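Local coordinates for Non-structural protein 5 (PDB 2WA2) that probably methylates the viral RNA cap at guanine N7 and ribose 2'-O positions, using S-adenosylmethionine, as in related flavivirus methyltransferases, at residues L205-I217 / M229-V243. The protein carries 4 engineered substitutions. Residues are numbered along the deposited sequence; the frame is centred on the assembly and turned at random.
Sequences LMKMQARFGGGLI and MYFVSGIKNNIMGNV. Engineered in segment 205-217: A210 (natural residue Arg).
The ring of F231 is met obliquely by its neighbours in 205-217: M208 CB lies 3.7 Å from F231 CZ, and L205 CD2 slides past F231 CD1. M208 SD sits 5.0 Å from the ring centroid, 32° off the normal, a Met-aromatic contact. F189 stacks on the same ring. G213 O, 3.5 Å from F231 CZ, is buried without a hydrogen-bonding partner. At the edge of the Y230 ring, near its plane, lies I217 O.

With CG anti to the backbone N (chi1 -179°) and the chain extended, Q209 NE2 donates 2.8 Å to N237 O, in that carbonyl's plane, and also to G214 O, both close to the plane of the Q209 amide. I239 CD1 packs against this amide, 3.6 Å from Q209 CD. The N237 amide grips the backbone of L216 twice, on the side of strand 215-217 turned away from 229-232: OD1 accepts from L216 N, while ND2 gives to L216 O from well above the carbonyl plane.

Strands 215-217 and 229-232 form an antiparallel beta hairpin on the edge of the Rossmann-like methyltransferase sheet, 215-217 being outermost. G215 and V232 exchange two backbone bonds, as do I217 and Y230, with L216 and F231 the non-hydrogen-bonded pair between them. The close approach of G214 CA to V232 O (2.9 Å) leaves no room for a side chain, and the positive phi of G214 (82°) would press a CB against the preceding carbonyl.

On the F231 side, L216 CD2 touches both M229 CE and V243 CG2, its 3.4 Å to V243 CG2 tighter than usual carbon contact. On the other face I217 meets V232 and I235; Y230 OH hydrogen-bonds D155 OD1, and the Y230 side chain lies about 7 Å from the bound S-adenosylmethionine.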
loop_
_atom_site.group_PDB
_atom_site.type_symbol
_atom_site.label_atom_id
_atom_site.label_comp_id
_atom_site.label_asym_id
_atom_site.label_seq_id
_atom_site.Cartn_x
_atom_site.Cartn_y
_atom_site.Cartn_z
ATOM N N LEU A 205 5.057 -10.752 -6.793
ATOM C CA LEU A 205 3.614 -10.646 -6.617
ATOM C C LEU A 205 2.894 -11.878 -7.157
ATOM O O LEU A 205 1.943 -12.342 -6.538
ATOM C CB LEU A 205 3.049 -9.395 -7.286
ATOM C CG LEU A 205 3.422 -8.043 -6.679
ATOM C CD1 LEU A 205 3.088 -6.954 -7.697
ATOM C CD2 LEU A 205 2.656 -7.857 -5.361
ATOM N N MET A 206 3.348 -12.387 -8.298
ATOM C CA MET A 206 2.725 -13.595 -8.869
ATOM C C MET A 206 2.900 -14.759 -7.895
ATOM O O MET A 206 1.997 -15.588 -7.734
ATOM C CB MET A 206 3.321 -13.966 -10.242
ATOM C CG MET A 206 3.049 -12.976 -11.415
ATOM S SD MET A 206 1.293 -12.606 -11.666
ATOM C CE MET A 206 0.751 -14.089 -12.575
ATOM N N LYS A 207 4.072 -14.825 -7.262
ATOM C CA LYS A 207 4.345 -15.898 -6.273
ATOM C C LYS A 207 3.440 -15.740 -5.057
ATOM O O LYS A 207 2.890 -16.711 -4.572
ATOM C CB LYS A 207 5.813 -15.935 -5.848
ATOM C CG LYS A 207 6.099 -16.796 -4.591
ATOM C CD LYS A 207 7.622 -16.805 -4.254
ATOM C CE LYS A 207 7.948 -17.823 -3.155
ATOM N NZ LYS A 207 9.464 -17.967 -2.969
ATOM N N MET A 208 3.284 -14.515 -4.558
ATOM C CA MET A 208 2.356 -14.263 -3.438
ATOM C C MET A 208 0.928 -14.611 -3.809
ATOM O O MET A 208 0.203 -15.201 -3.025
ATOM C CB MET A 208 2.420 -12.790 -3.005
ATOM C CG MET A 208 3.739 -12.558 -2.282
ATOM S SD MET A 208 4.030 -10.830 -1.904
ATOM C CE MET A 208 3.157 -10.625 -0.356
ATOM N N GLN A 209 0.536 -14.258 -5.027
ATOM C CA GLN A 209 -0.811 -14.560 -5.487
ATOM C C GLN A 209 -1.023 -16.098 -5.593
ATOM O O GLN A 209 -2.122 -16.588 -5.280
ATOM C CB GLN A 209 -1.067 -13.884 -6.844
ATOM C CG GLN A 209 -2.487 -14.138 -7.369
ATOM C CD GLN A 209 -2.669 -13.583 -8.767
ATOM O OE1 GLN A 209 -1.893 -13.883 -9.670
ATOM N NE2 GLN A 209 -3.663 -12.735 -8.927
ATOM N N ALA A 210 0.005 -16.817 -6.076
ATOM C CA ALA A 210 0.024 -18.301 -6.154
ATOM C C ALA A 210 -0.121 -18.931 -4.774
ATOM O O ALA A 210 -0.802 -19.949 -4.607
ATOM C CB ALA A 210 1.299 -18.808 -6.794
ATOM N N ARG A 211 0.516 -18.316 -3.779
ATOM C CA ARG A 211 0.518 -18.867 -2.420
ATOM C C ARG A 211 -0.709 -18.481 -1.603
ATOM O O ARG A 211 -1.230 -19.289 -0.809
ATOM C CB ARG A 211 1.803 -18.408 -1.687
ATOM C CG ARG A 211 3.130 -18.917 -2.290
ATOM C CD ARG A 211 4.343 -18.293 -1.544
ATOM N NE ARG A 211 4.332 -18.749 -0.156
ATOM C CZ ARG A 211 5.111 -18.252 0.802
ATOM N NH1 ARG A 211 5.944 -17.247 0.537
ATOM N NH2 ARG A 211 5.037 -18.763 2.030
ATOM N N PHE A 212 -1.151 -17.232 -1.762
ATOM C CA PHE A 212 -2.111 -16.607 -0.865
ATOM C C PHE A 212 -3.380 -16.079 -1.538
ATOM O O PHE A 212 -4.257 -15.536 -0.859
ATOM C CB PHE A 212 -1.402 -15.429 -0.160
ATOM C CG PHE A 212 -0.065 -15.802 0.482
ATOM C CD1 PHE A 212 0.026 -16.839 1.419
ATOM C CD2 PHE A 212 1.091 -15.107 0.157
ATOM C CE1 PHE A 212 1.252 -17.175 2.019
ATOM C CE2 PHE A 212 2.320 -15.448 0.758
ATOM C CZ PHE A 212 2.376 -16.489 1.684
ATOM N N GLY A 213 -3.450 -16.160 -2.862
ATOM C CA GLY A 213 -4.583 -15.595 -3.630
ATOM C C GLY A 213 -4.513 -14.079 -3.757
ATOM O O GLY A 213 -3.436 -13.495 -3.724
ATOM N N GLY A 214 -5.656 -13.425 -3.908
ATOM C CA GLY A 214 -5.664 -11.951 -3.972
ATOM C C GLY A 214 -5.313 -11.421 -5.351
ATOM O O GLY A 214 -5.274 -12.188 -6.331
ATOM N N GLY A 215 -5.081 -10.108 -5.434
ATOM C CA GLY A 215 -4.908 -9.434 -6.717
ATOM C C GLY A 215 -4.277 -8.080 -6.471
ATOM O O GLY A 215 -3.969 -7.728 -5.322
ATOM N N LEU A 216 -4.054 -7.335 -7.541
ATOM C CA LEU A 216 -3.366 -6.053 -7.412
ATOM C C LEU A 216 -4.247 -4.986 -8.012
ATOM O O LEU A 216 -4.660 -5.084 -9.186
ATOM C CB LEU A 216 -1.987 -6.088 -8.112
ATOM C CG LEU A 216 -1.133 -4.844 -7.866
ATOM C CD1 LEU A 216 -0.535 -4.906 -6.444
ATOM C CD2 LEU A 216 -0.006 -4.656 -8.944
ATOM N N ILE A 217 -4.535 -3.949 -7.246
ATOM C CA ILE A 217 -5.479 -2.921 -7.707
ATOM C C ILE A 217 -4.904 -1.509 -7.607
ATOM O O ILE A 217 -4.034 -1.234 -6.763
ATOM C CB ILE A 217 -6.852 -3.003 -6.963
ATOM C CG1 ILE A 217 -6.667 -2.740 -5.455
ATOM C CG2 ILE A 217 -7.553 -4.365 -7.262
ATOM C CD1 ILE A 217 -7.956 -2.606 -4.617
ATOM N N MET A 229 0.304 0.598 -6.265
ATOM C CA MET A 229 -0.887 -0.254 -6.344
ATOM C C MET A 229 -0.987 -1.080 -5.051
ATOM O O MET A 229 -0.055 -1.092 -4.226
ATOM C CB MET A 229 -0.821 -1.118 -7.605
ATOM C CG MET A 229 -0.901 -0.262 -8.876
ATOM S SD MET A 229 -0.626 -1.202 -10.392
ATOM C CE MET A 229 -2.130 -2.231 -10.453
ATOM N N TYR A 230 -2.127 -1.733 -4.837
ATOM C CA TYR A 230 -2.382 -2.382 -3.558
ATOM C C TYR A 230 -2.634 -3.861 -3.734
ATOM O O TYR A 230 -3.509 -4.252 -4.500
ATOM C CB TYR A 230 -3.495 -1.700 -2.778
ATOM C CG TYR A 230 -2.988 -0.392 -2.207
ATOM C CD1 TYR A 230 -2.423 -0.352 -0.928
ATOM C CD2 TYR A 230 -3.028 0.778 -2.963
ATOM C CE1 TYR A 230 -1.928 0.846 -0.399
ATOM C CE2 TYR A 230 -2.513 1.991 -2.442
ATOM C CZ TYR A 230 -1.966 1.996 -1.160
ATOM O OH TYR A 230 -1.427 3.163 -0.643
ATOM N N PHE A 231 -1.836 -4.676 -3.060
ATOM C CA PHE A 231 -1.992 -6.121 -3.157
ATOM C C PHE A 231 -3.015 -6.480 -2.090
ATOM O O PHE A 231 -2.765 -6.281 -0.885
ATOM C CB PHE A 231 -0.645 -6.841 -2.937
ATOM C CG PHE A 231 -0.735 -8.348 -2.944
ATOM C CD1 PHE A 231 -1.143 -9.041 -4.091
ATOM C CD2 PHE A 231 -0.371 -9.090 -1.807
ATOM C CE1 PHE A 231 -1.220 -10.446 -4.105
ATOM C CE2 PHE A 231 -0.438 -10.511 -1.810
ATOM C CZ PHE A 231 -0.879 -11.186 -2.950
ATOM N N VAL A 232 -4.162 -7.008 -2.542
ATOM C CA VAL A 232 -5.339 -7.145 -1.687
ATOM C C VAL A 232 -5.921 -8.582 -1.737
ATOM O O VAL A 232 -5.801 -9.288 -2.751
ATOM C CB VAL A 232 -6.439 -6.078 -2.032
ATOM C CG1 VAL A 232 -5.967 -4.598 -1.820
ATOM C CG2 VAL A 232 -6.952 -6.254 -3.474
ATOM N N SER A 233 -6.519 -9.015 -0.632
ATOM C CA SER A 233 -7.063 -10.357 -0.531
ATOM C C SER A 233 -8.441 -10.489 -1.192
ATOM O O SER A 233 -8.785 -11.581 -1.617
ATOM C CB SER A 233 -7.155 -10.796 0.943
ATOM O OG SER A 233 -7.749 -9.785 1.713
ATOM N N GLY A 234 -9.202 -9.389 -1.266
ATOM C CA GLY A 234 -10.634 -9.432 -1.625
ATOM C C GLY A 234 -10.927 -9.487 -3.116
ATOM O O GLY A 234 -12.024 -9.912 -3.539
ATOM N N ILE A 235 -9.956 -9.064 -3.920
ATOM C CA ILE A 235 -10.123 -9.012 -5.370
ATOM C C ILE A 235 -9.083 -9.934 -5.996
ATOM O O ILE A 235 -7.905 -9.842 -5.660
ATOM C CB ILE A 235 -10.027 -7.547 -5.883
ATOM C CG1 ILE A 235 -11.181 -6.732 -5.280
ATOM C CG2 ILE A 235 -10.010 -7.481 -7.453
ATOM C CD1 ILE A 235 -11.080 -5.214 -5.406
ATOM N N LYS A 236 -9.515 -10.831 -6.881
ATOM C CA LYS A 236 -8.610 -11.753 -7.556
ATOM C C LYS A 236 -8.516 -11.377 -9.032
ATOM O O LYS A 236 -9.502 -11.496 -9.757
ATOM C CB LYS A 236 -9.111 -13.194 -7.430
ATOM C CG LYS A 236 -8.964 -13.778 -6.055
ATOM C CD LYS A 236 -9.678 -15.126 -5.981
ATOM C CE LYS A 236 -8.818 -16.141 -5.239
ATOM N NZ LYS A 236 -7.693 -16.664 -6.063
ATOM N N ASN A 237 -7.361 -10.875 -9.468
ATOM C CA ASN A 237 -7.248 -10.366 -10.831
ATOM C C ASN A 237 -5.931 -10.677 -11.497
ATOM O O ASN A 237 -5.086 -11.412 -10.958
ATOM C CB ASN A 237 -7.614 -8.867 -10.923
ATOM C CG ASN A 237 -6.620 -7.968 -10.186
ATOM O OD1 ASN A 237 -5.628 -8.456 -9.649
ATOM N ND2 ASN A 237 -6.879 -6.652 -10.179
ATOM N N ASN A 238 -5.813 -10.191 -12.721
ATOM C CA ASN A 238 -4.657 -10.363 -13.562
ATOM C C ASN A 238 -3.653 -9.253 -13.215
ATOM O O ASN A 238 -3.771 -8.115 -13.689
ATOM C CB ASN A 238 -5.131 -10.270 -15.022
ATOM C CG ASN A 238 -4.006 -10.228 -16.009
ATOM O OD1 ASN A 238 -2.835 -10.409 -15.666
ATOM N ND2 ASN A 238 -4.357 -9.994 -17.268
ATOM N N ILE A 239 -2.718 -9.597 -12.341
ATOM C CA ILE A 239 -1.748 -8.617 -11.804
ATOM C C ILE A 239 -0.973 -7.855 -12.905
ATOM O O ILE A 239 -1.044 -6.613 -12.969
ATOM C CB ILE A 239 -0.817 -9.299 -10.778
ATOM C CG1 ILE A 239 -1.610 -9.696 -9.511
ATOM C CG2 ILE A 239 0.378 -8.374 -10.392
ATOM C CD1 ILE A 239 -0.786 -10.567 -8.526
ATOM N N MET A 240 -0.278 -8.597 -13.776
ATOM C CA MET A 240 0.610 -8.012 -14.813
ATOM C C MET A 240 -0.182 -7.100 -15.750
ATOM O O MET A 240 0.263 -5.986 -16.062
ATOM C CB MET A 240 1.341 -9.125 -15.610
ATOM C CG MET A 240 2.292 -9.993 -14.773
ATOM S SD MET A 240 2.916 -11.487 -15.606
ATOM C CE MET A 240 4.263 -10.725 -16.551
ATOM N N GLY A 241 -1.367 -7.564 -16.160
ATOM C CA GLY A 241 -2.281 -6.798 -17.001
ATOM C C GLY A 241 -2.772 -5.507 -16.373
ATOM O O GLY A 241 -2.850 -4.480 -17.037
ATOM N N ASN A 242 -3.084 -5.556 -15.078
ATOM C CA ASN A 242 -3.506 -4.385 -14.350
ATOM C C ASN A 242 -2.375 -3.388 -14.244
ATOM O O ASN A 242 -2.594 -2.191 -14.395
ATOM C CB ASN A 242 -4.001 -4.745 -12.960
ATOM C CG ASN A 242 -5.475 -4.618 -12.842
ATOM O OD1 ASN A 242 -6.185 -5.632 -12.762
ATOM N ND2 ASN A 242 -5.972 -3.377 -12.874
ATOM N N VAL A 243 -1.171 -3.881 -13.973
ATOM C CA VAL A 243 0.010 -2.973 -13.888
ATOM C C VAL A 243 0.221 -2.235 -15.218
ATOM O O VAL A 243 0.388 -1.028 -15.250
ATOM C CB VAL A 243 1.296 -3.751 -13.501
ATOM C CG1 VAL A 243 2.530 -2.846 -13.641
ATOM C CG2 VAL A 243 1.172 -4.274 -12.065
HETATM O O HOH W 1 -6.008 -14.846 -7.077
#